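Local coordinates for protein sesquisabinene B synthase 2 (Santalum album, PDB 6A2A) that probably cyclises farnesyl diphosphate to sesquisabinene B, as a magnesium- or manganese-dependent terpene synthase, at residues T80-I85 with F128-E133. Residues are numbered along the deposited sequence; the frame is centred on the assembly and turned at random.
Sequences TKLEFI and FRIMRE
With CG1 of Ile130 beside its backbone N (chi1 -57°), the CG2 branch falls anti to that N and faces both Leu82 and Ile85 on the neighbouring helix. Ile85 answers with a CG1 held between its backbone N and carbonyl carbon (chi1 59°), from which the extended chain carries CD1 forward although its CB does not point across. The two methyls close to 3.8 Å between Ile85 CD1 and Ile130 CG2, the side chains meeting at a slant. Leu82, whose CB points toward the partner helix, adds its CD2 branch at 4.0 Å from Ile130 CG2; here the two side chains run past one another in opposing senses. One methyl of Ile130 thus takes contacts from two residues nearly one helical turn apart, while the closest CA atoms, those of Leu82 and Ile130, stay 7.3 Å apart. Val105 of helix 98-110 touches both isoleucines, and Leu82 also packs on Leu126, so the contact joins helices 78-90, 98-110 and 121-133 in the alpha-helical N-terminal domain of this terpene synthase, away from the magnesium-binding residues. Beside this apolar seam Arg129 NH1 binds Glu133 OE2 at 3.0 Å along its own helix, a fairly straight bond (162° at the hydrogen) in the guanidinium plane and on the syn side of the carboxylate, though tilted well out of the carboxylate plane. Asp86 pairs with Arg129 and Arg89 with Glu133, which extends the charges across to helix 78-90. With no hydrogen bond between the two segments themselves, their direct contact rests on van der Waals and hydrophobic packing of aliphatic methyls, whereas the bridges to Asp86 and Arg89 probably add directional, charge-paired links between the helices.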
ATOM      1  N   THR A  80      34.693  -5.528 -34.170  1.00 30.16           N
ATOM      2  CA  THR A  80      33.374  -6.075 -34.325  1.00 28.50           C
ATOM      3  C   THR A  80      32.835  -6.425 -32.933  1.00 32.30           C
ATOM      4  O   THR A  80      31.687  -6.209 -32.652  1.00 26.91           O
ATOM      5  CB  THR A  80      33.399  -7.290 -35.276  1.00 31.16           C
ATOM      6  OG1 THR A  80      33.885  -6.803 -36.540  1.00 26.34           O
ATOM      7  CG2 THR A  80      32.044  -7.921 -35.446  1.00 29.48           C
ATOM      8  N   LYS A  81      33.685  -6.955 -32.054  1.00 28.13           N
ATOM      9  CA  LYS A  81      33.238  -7.281 -30.716  1.00 29.08           C
ATOM     10  C   LYS A  81      32.905  -5.980 -29.958  1.00 25.20           C
ATOM     11  O   LYS A  81      31.920  -5.963 -29.255  1.00 29.11           O
ATOM     12  CB  LYS A  81      34.305  -8.112 -29.986  1.00 31.22           C
ATOM     13  CG  LYS A  81      33.956  -8.562 -28.568  1.00 30.90           C
ATOM     14  CD  LYS A  81      32.631  -9.320 -28.419  1.00 35.85           C
ATOM     15  CE  LYS A  81      32.558 -10.662 -29.124  1.00 39.87           C
ATOM     16  NZ  LYS A  81      33.334 -11.699 -28.419  1.00 39.93           N
ATOM     17  N   LEU A  82      33.683  -4.931 -30.106  1.00 26.97           N
ATOM     18  CA  LEU A  82      33.345  -3.672 -29.352  1.00 28.80           C
ATOM     19  C   LEU A  82      31.998  -3.151 -29.868  1.00 30.76           C
ATOM     20  O   LEU A  82      31.164  -2.676 -29.120  1.00 26.60           O
ATOM     21  CB  LEU A  82      34.415  -2.615 -29.545  1.00 26.05           C
ATOM     22  CG  LEU A  82      35.754  -2.825 -28.832  1.00 28.22           C
ATOM     23  CD1 LEU A  82      36.640  -1.657 -29.064  1.00 26.03           C
ATOM     24  CD2 LEU A  82      35.619  -3.070 -27.336  1.00 31.39           C
ATOM     25  N   GLU A  83      31.792  -3.225 -31.179  1.00 25.69           N
ATOM     26  CA  GLU A  83      30.575  -2.731 -31.755  1.00 27.20           C
ATOM     27  C   GLU A  83      29.395  -3.547 -31.228  1.00 27.24           C
ATOM     28  O   GLU A  83      28.336  -2.962 -30.923  1.00 27.49           O
ATOM     29  CB  GLU A  83      30.682  -2.727 -33.300  1.00 25.40           C
ATOM     30  CG  GLU A  83      31.477  -1.600 -33.857  1.00 25.68           C
ATOM     31  CD  GLU A  83      31.785  -1.745 -35.352  1.00 29.41           C
ATOM     32  OE1 GLU A  83      31.518  -2.851 -35.892  1.00 34.74           O
ATOM     33  OE2 GLU A  83      32.277  -0.786 -35.952  1.00 31.04           O
ATOM     34  N   PHE A  84      29.535  -4.865 -31.032  1.00 22.75           N
ATOM     35  CA  PHE A  84      28.487  -5.680 -30.612  1.00 25.89           C
ATOM     36  C   PHE A  84      28.129  -5.370 -29.145  1.00 26.28           C
ATOM     37  O   PHE A  84      26.933  -5.260 -28.821  1.00 26.34           O
ATOM     38  CB  PHE A  84      28.881  -7.151 -30.730  1.00 26.14           C
ATOM     39  CG  PHE A  84      27.752  -8.119 -30.595  1.00 27.80           C
ATOM     40  CD1 PHE A  84      26.885  -8.337 -31.647  1.00 27.62           C
ATOM     41  CD2 PHE A  84      27.543  -8.826 -29.420  1.00 26.53           C
ATOM     42  CE1 PHE A  84      25.833  -9.221 -31.531  1.00 26.97           C
ATOM     43  CE2 PHE A  84      26.484  -9.709 -29.312  1.00 31.25           C
ATOM     44  CZ  PHE A  84      25.633  -9.911 -30.373  1.00 29.74           C
ATOM     45  N   ILE A  85      29.140  -5.253 -28.289  1.00 27.52           N
ATOM     46  CA  ILE A  85      28.833  -4.980 -26.850  1.00 26.72           C
ATOM     47  C   ILE A  85      28.350  -3.525 -26.678  1.00 24.73           C
ATOM     48  O   ILE A  85      27.576  -3.261 -25.734  1.00 27.29           O
ATOM     49  CB  ILE A  85      30.033  -5.321 -25.941  1.00 29.82           C
ATOM     50  CG1 ILE A  85      31.279  -4.522 -26.296  1.00 29.54           C
ATOM     51  CG2 ILE A  85      30.309  -6.819 -25.936  1.00 31.19           C
ATOM     52  CD1 ILE A  85      32.315  -4.476 -25.204  1.00 37.46           C
ATOM     53  N   PHE A 128      38.410   3.855 -27.083  1.00 25.04           N
ATOM     54  CA  PHE A 128      38.630   4.820 -26.026  1.00 24.47           C
ATOM     55  C   PHE A 128      37.403   4.868 -25.116  1.00 27.17           C
ATOM     56  O   PHE A 128      37.496   4.788 -23.854  1.00 26.44           O
ATOM     57  CB  PHE A 128      38.936   6.199 -26.594  1.00 23.10           C
ATOM     58  CG  PHE A 128      39.034   7.310 -25.570  1.00 24.57           C
ATOM     59  CD1 PHE A 128      37.897   7.988 -25.126  1.00 21.68           C
ATOM     60  CD2 PHE A 128      40.253   7.669 -25.007  1.00 23.10           C
ATOM     61  CE1 PHE A 128      37.996   8.998 -24.188  1.00 25.37           C
ATOM     62  CE2 PHE A 128      40.346   8.665 -24.052  1.00 23.50           C
ATOM     63  CZ  PHE A 128      39.210   9.337 -23.642  1.00 24.00           C
ATOM     64  N   ARG A 129      36.244   4.959 -25.746  1.00 22.26           N
ATOM     65  CA  ARG A 129      35.011   5.109 -24.933  1.00 22.49           C
ATOM     66  C   ARG A 129      34.663   3.839 -24.165  1.00 24.54           C
ATOM     67  O   ARG A 129      34.352   3.932 -22.955  1.00 24.52           O
ATOM     68  CB  ARG A 129      33.831   5.568 -25.793  1.00 23.34           C
ATOM     69  CG  ARG A 129      32.515   5.581 -25.020  1.00 21.69           C
ATOM     70  CD  ARG A 129      31.438   6.391 -25.734  1.00 22.82           C
ATOM     71  NE  ARG A 129      31.013   5.752 -26.990  1.00 20.87           N
ATOM     72  CZ  ARG A 129      30.239   4.711 -27.109  1.00 22.18           C
ATOM     73  NH1 ARG A 129      29.738   4.095 -26.044  1.00 22.28           N
ATOM     74  NH2 ARG A 129      29.938   4.263 -28.341  1.00 25.39           N
ATOM     75  N   ILE A 130      34.644   2.673 -24.810  1.00 22.16           N
ATOM     76  CA  ILE A 130      34.219   1.455 -24.198  1.00 24.55           C
ATOM     77  C   ILE A 130      35.186   1.106 -23.068  1.00 25.46           C
ATOM     78  O   ILE A 130      34.766   0.593 -22.035  1.00 23.49           O
ATOM     79  CB  ILE A 130      34.104   0.282 -25.196  1.00 28.71           C
ATOM     80  CG1 ILE A 130      33.154   0.582 -26.362  1.00 36.61           C
ATOM     81  CG2 ILE A 130      33.687  -0.979 -24.473  1.00 31.11           C
ATOM     82  CD1 ILE A 130      31.701   0.557 -25.992  1.00 38.10           C
ATOM     83  N   MET A 131      36.467   1.266 -23.343  1.00 24.13           N
ATOM     84  CA  MET A 131      37.487   1.029 -22.264  1.00 25.20           C
ATOM     85  C   MET A 131      37.191   1.911 -21.033  1.00 23.92           C
ATOM     86  O   MET A 131      37.046   1.374 -19.915  1.00 24.91           O
ATOM     87  CB  MET A 131      38.884   1.298 -22.795  1.00 27.28           C
ATOM     88  CG  MET A 131      39.377   0.275 -23.825  1.00 33.08           C
ATOM     89  SD  MET A 131      39.361  -1.400 -23.280  1.00 36.25           S
ATOM     90  CE  MET A 131      39.438  -2.282 -24.842  1.00 43.43           C
ATOM     91  N   ARG A 132      37.053   3.207 -21.214  1.00 24.29           N
ATOM     92  CA  ARG A 132      36.843   4.110 -20.088  1.00 26.22           C
ATOM     93  C   ARG A 132      35.499   3.863 -19.416  1.00 28.14           C
ATOM     94  O   ARG A 132      35.437   3.909 -18.151  1.00 27.06           O
ATOM     95  CB  ARG A 132      36.999   5.570 -20.491  1.00 23.50           C
ATOM     96  CG  ARG A 132      38.444   6.000 -20.710  1.00 24.58           C
ATOM     97  CD  ARG A 132      38.579   7.474 -20.643  1.00 23.06           C
ATOM     98  NE  ARG A 132      39.935   7.974 -20.784  1.00 24.32           N
ATOM     99  CZ  ARG A 132      40.337   9.188 -20.432  1.00 23.63           C
ATOM    100  NH1 ARG A 132      39.493  10.054 -19.870  1.00 23.15           N
ATOM    101  NH2 ARG A 132      41.582   9.549 -20.665  1.00 22.82           N
ATOM    102  N   GLU A 133      34.441   3.580 -20.165  1.00 24.76           N
ATOM    103  CA  GLU A 133      33.153   3.215 -19.497  1.00 25.74           C
ATOM    104  C   GLU A 133      33.342   2.017 -18.579  1.00 30.30           C
ATOM    105  O   GLU A 133      32.557   1.811 -17.653  1.00 27.41           O
ATOM    106  CB  GLU A 133      32.102   2.844 -20.552  1.00 22.96           C
ATOM    107  CG  GLU A 133      31.665   4.022 -21.373  1.00 23.92           C
ATOM    108  CD  GLU A 133      30.803   3.657 -22.581  1.00 23.43           C
ATOM    109  OE1 GLU A 133      30.733   2.455 -22.890  1.00 25.30           O
ATOM    110  OE2 GLU A 133      30.123   4.570 -23.111  1.00 23.77           O
TER